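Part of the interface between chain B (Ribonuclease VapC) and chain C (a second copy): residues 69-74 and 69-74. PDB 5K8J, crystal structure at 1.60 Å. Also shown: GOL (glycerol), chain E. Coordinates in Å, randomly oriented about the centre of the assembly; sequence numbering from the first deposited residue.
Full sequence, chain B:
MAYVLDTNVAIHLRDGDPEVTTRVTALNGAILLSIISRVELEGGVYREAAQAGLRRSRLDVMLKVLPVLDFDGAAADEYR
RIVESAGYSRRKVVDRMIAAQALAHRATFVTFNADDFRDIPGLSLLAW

Chain B (69-74) LDFDGA
Chain C, residues 69-74: LDFDGA

Two copies of the same six-residue segment, LDFDGA, meet antiparallel, their CA 70 to CA 73 directions 174° apart. The register centres on Phe71: the CA atoms of Phe71(B) and Phe71(C) lie 5.1 Å apart, Asp70(B) CA sits 5.0 Å from Asp72(C) CA, and Asp72(B) CA 4.7 Å from Asp70(C) CA. The rule is economical: an extended run through residue 72 in each chain makes a single bridge, at Phe71, and the chain then turns into a helix at Gly73.

Leu69(B), at phi/psi -93/117 with an m,t side chain, points its CA-to-CB bond away from the partner and makes no contact across the pair.

Asp70(B) (-74/158, chi1 -70°, m) directs its CB toward chain C, where CB lies 3.5 Å from Phe71(C) O. Its carboxylate lies beside the bridge, over Asp72(C) and the start of the helix at Gly73(C), bringing OD2 to 3.3 Å from Asp72(C) CB and OD1 to 3.7 Å from Gly73(C) N. A glycerol, probably from the crystallisation liquor, links this carboxylate to the helix start: its O2 donates to Asp70(B) OD2 at 2.7 Å and accepts from Gly73(C) N at 2.8 Å, while its O3 donates to Asp70(B) OD1 at 2.7 Å. A CB modelled on Gly73(C) would fall 2.7 Å from glycerol C2, so the bare glycine leaves room for this ligand.

Phe71(B) (-99/111) supplies the bridge. Phe71(B) N donates to Phe71(C) O at 3.0 Å and 159°, and Phe71(C) N returns the bond to Phe71(B) O at 2.9 Å and 164°, the reciprocal ring of a hydrogen-bonded antiparallel pair. Both side chains are t (chi1 -165° in B, -168° in C; chi2 -83° and 90°). They leave the backbone sideways and their ends lead away, so the apolar contact is between the CB atoms of Phe71(B) and Phe71(C), 4.3 Å apart.

Asp72(B) (-129/-178, chi1 54°, p) is an N-cap, its side chain capping a backbone N just past the stretch; Asp72(C) does the same with chi1 53°. Across the pair, Asp72(B) CA lies 3.2 Å from Asp70(C) OD1, the carboxylate of an m rotamer at -66°.

Gly73(B) (-57/-39) opens the helix. Here a water takes the place that glycerol holds at the other end: it accepts from Gly73(B) N at 3.1 Å and hydrogen-bonds Asp70(C) OD2 at 3.0 Å. Ala74(B) (-61/-41) continues the helix, out of reach of chain C. Together the two stretches bury 251 Å².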

# COMPACT_ATOMS: atom_id res chain seq x y z
N LEU B 69 -0.04 -19.64 1.78
CA LEU B 69 -0.22 -18.19 1.71
C LEU B 69 0.17 -17.57 3.03
O LEU B 69 -0.49 -17.80 4.05
CB LEU B 69 -1.68 -17.80 1.47
CG LEU B 69 -2.28 -18.02 0.12
CD1 LEU B 69 -3.81 -17.82 0.23
CD2 LEU B 69 -1.66 -17.03 -0.85
N ASP B 70 1.20 -16.74 3.02
CA ASP B 70 1.58 -16.02 4.22
C ASP B 70 0.59 -14.90 4.51
O ASP B 70 -0.14 -14.45 3.62
CB ASP B 70 3.00 -15.47 4.09
CG ASP B 70 4.05 -16.56 4.13
OD1 ASP B 70 3.71 -17.71 4.49
OD2 ASP B 70 5.22 -16.28 3.80
N PHE B 71 0.54 -14.46 5.79
CA PHE B 71 -0.38 -13.40 6.18
C PHE B 71 0.41 -12.10 6.22
O PHE B 71 1.27 -11.92 7.08
CB PHE B 71 -1.07 -13.69 7.52
CG PHE B 71 -2.25 -12.80 7.73
CD1 PHE B 71 -2.08 -11.52 8.25
CD2 PHE B 71 -3.52 -13.18 7.31
CE1 PHE B 71 -3.16 -10.67 8.39
CE2 PHE B 71 -4.59 -12.33 7.44
CZ PHE B 71 -4.41 -11.07 7.98
N ASP B 72 0.11 -11.21 5.28
CA ASP B 72 0.93 -10.04 4.98
C ASP B 72 0.08 -8.78 4.98
O ASP B 72 -1.11 -8.81 5.26
CB ASP B 72 1.68 -10.21 3.66
CG ASP B 72 0.76 -10.56 2.49
OD1 ASP B 72 -0.48 -10.46 2.63
OD2 ASP B 72 1.31 -10.94 1.42
N GLY B 73 0.71 -7.65 4.68
CA GLY B 73 0.00 -6.38 4.73
C GLY B 73 -1.22 -6.35 3.84
O GLY B 73 -2.25 -5.78 4.20
N ALA B 74 -1.13 -6.96 2.65
CA ALA B 74 -2.27 -6.97 1.76
C ALA B 74 -3.45 -7.69 2.38
O ALA B 74 -4.61 -7.26 2.24
CB ALA B 74 -1.88 -7.62 0.42
N LEU C 69 5.59 -7.00 11.05
CA LEU C 69 6.16 -8.25 10.57
C LEU C 69 5.08 -9.18 10.02
O LEU C 69 4.11 -9.50 10.73
CB LEU C 69 6.88 -8.96 11.71
CG LEU C 69 7.97 -8.18 12.42
CD1 LEU C 69 8.58 -8.98 13.54
CD2 LEU C 69 9.03 -7.80 11.44
N ASP C 70 5.28 -9.65 8.80
CA ASP C 70 4.34 -10.57 8.18
C ASP C 70 4.45 -11.91 8.89
O ASP C 70 5.51 -12.25 9.42
CB ASP C 70 4.66 -10.74 6.70
CG ASP C 70 4.44 -9.44 5.90
OD1 ASP C 70 3.55 -8.66 6.25
OD2 ASP C 70 5.18 -9.21 4.92
N PHE C 71 3.38 -12.68 8.88
CA PHE C 71 3.40 -13.98 9.54
C PHE C 71 3.67 -15.01 8.44
O PHE C 71 2.82 -15.22 7.57
CB PHE C 71 2.12 -14.31 10.30
CG PHE C 71 2.28 -15.51 11.20
CD1 PHE C 71 2.69 -15.35 12.49
CD2 PHE C 71 2.16 -16.79 10.70
CE1 PHE C 71 2.95 -16.46 13.30
CE2 PHE C 71 2.40 -17.89 11.54
CZ PHE C 71 2.81 -17.71 12.82
N ASP C 72 4.86 -15.61 8.48
CA ASP C 72 5.40 -16.37 7.36
C ASP C 72 5.80 -17.78 7.81
O ASP C 72 5.54 -18.21 8.93
CB ASP C 72 6.60 -15.66 6.73
CG ASP C 72 7.67 -15.28 7.73
OD1 ASP C 72 7.68 -15.80 8.89
OD2 ASP C 72 8.53 -14.45 7.35
N GLY C 73 6.36 -18.54 6.87
CA GLY C 73 6.73 -19.92 7.17
C GLY C 73 7.74 -20.03 8.30
O GLY C 73 7.66 -20.96 9.11
N ALA C 74 8.69 -19.10 8.38
CA ALA C 74 9.67 -19.14 9.48
C ALA C 74 8.98 -18.98 10.82
O ALA C 74 9.32 -19.65 11.80
CB ALA C 74 10.73 -18.05 9.30
C1 GOL E . 7.98 -19.50 2.25
O1 GOL E . 7.58 -18.52 1.32
C2 GOL E . 7.06 -19.50 3.46
O2 GOL E . 7.04 -18.23 4.12
C3 GOL E . 5.66 -19.93 3.03
O3 GOL E . 4.89 -20.14 4.18
O HOH W 1 3.55 -7.07 3.66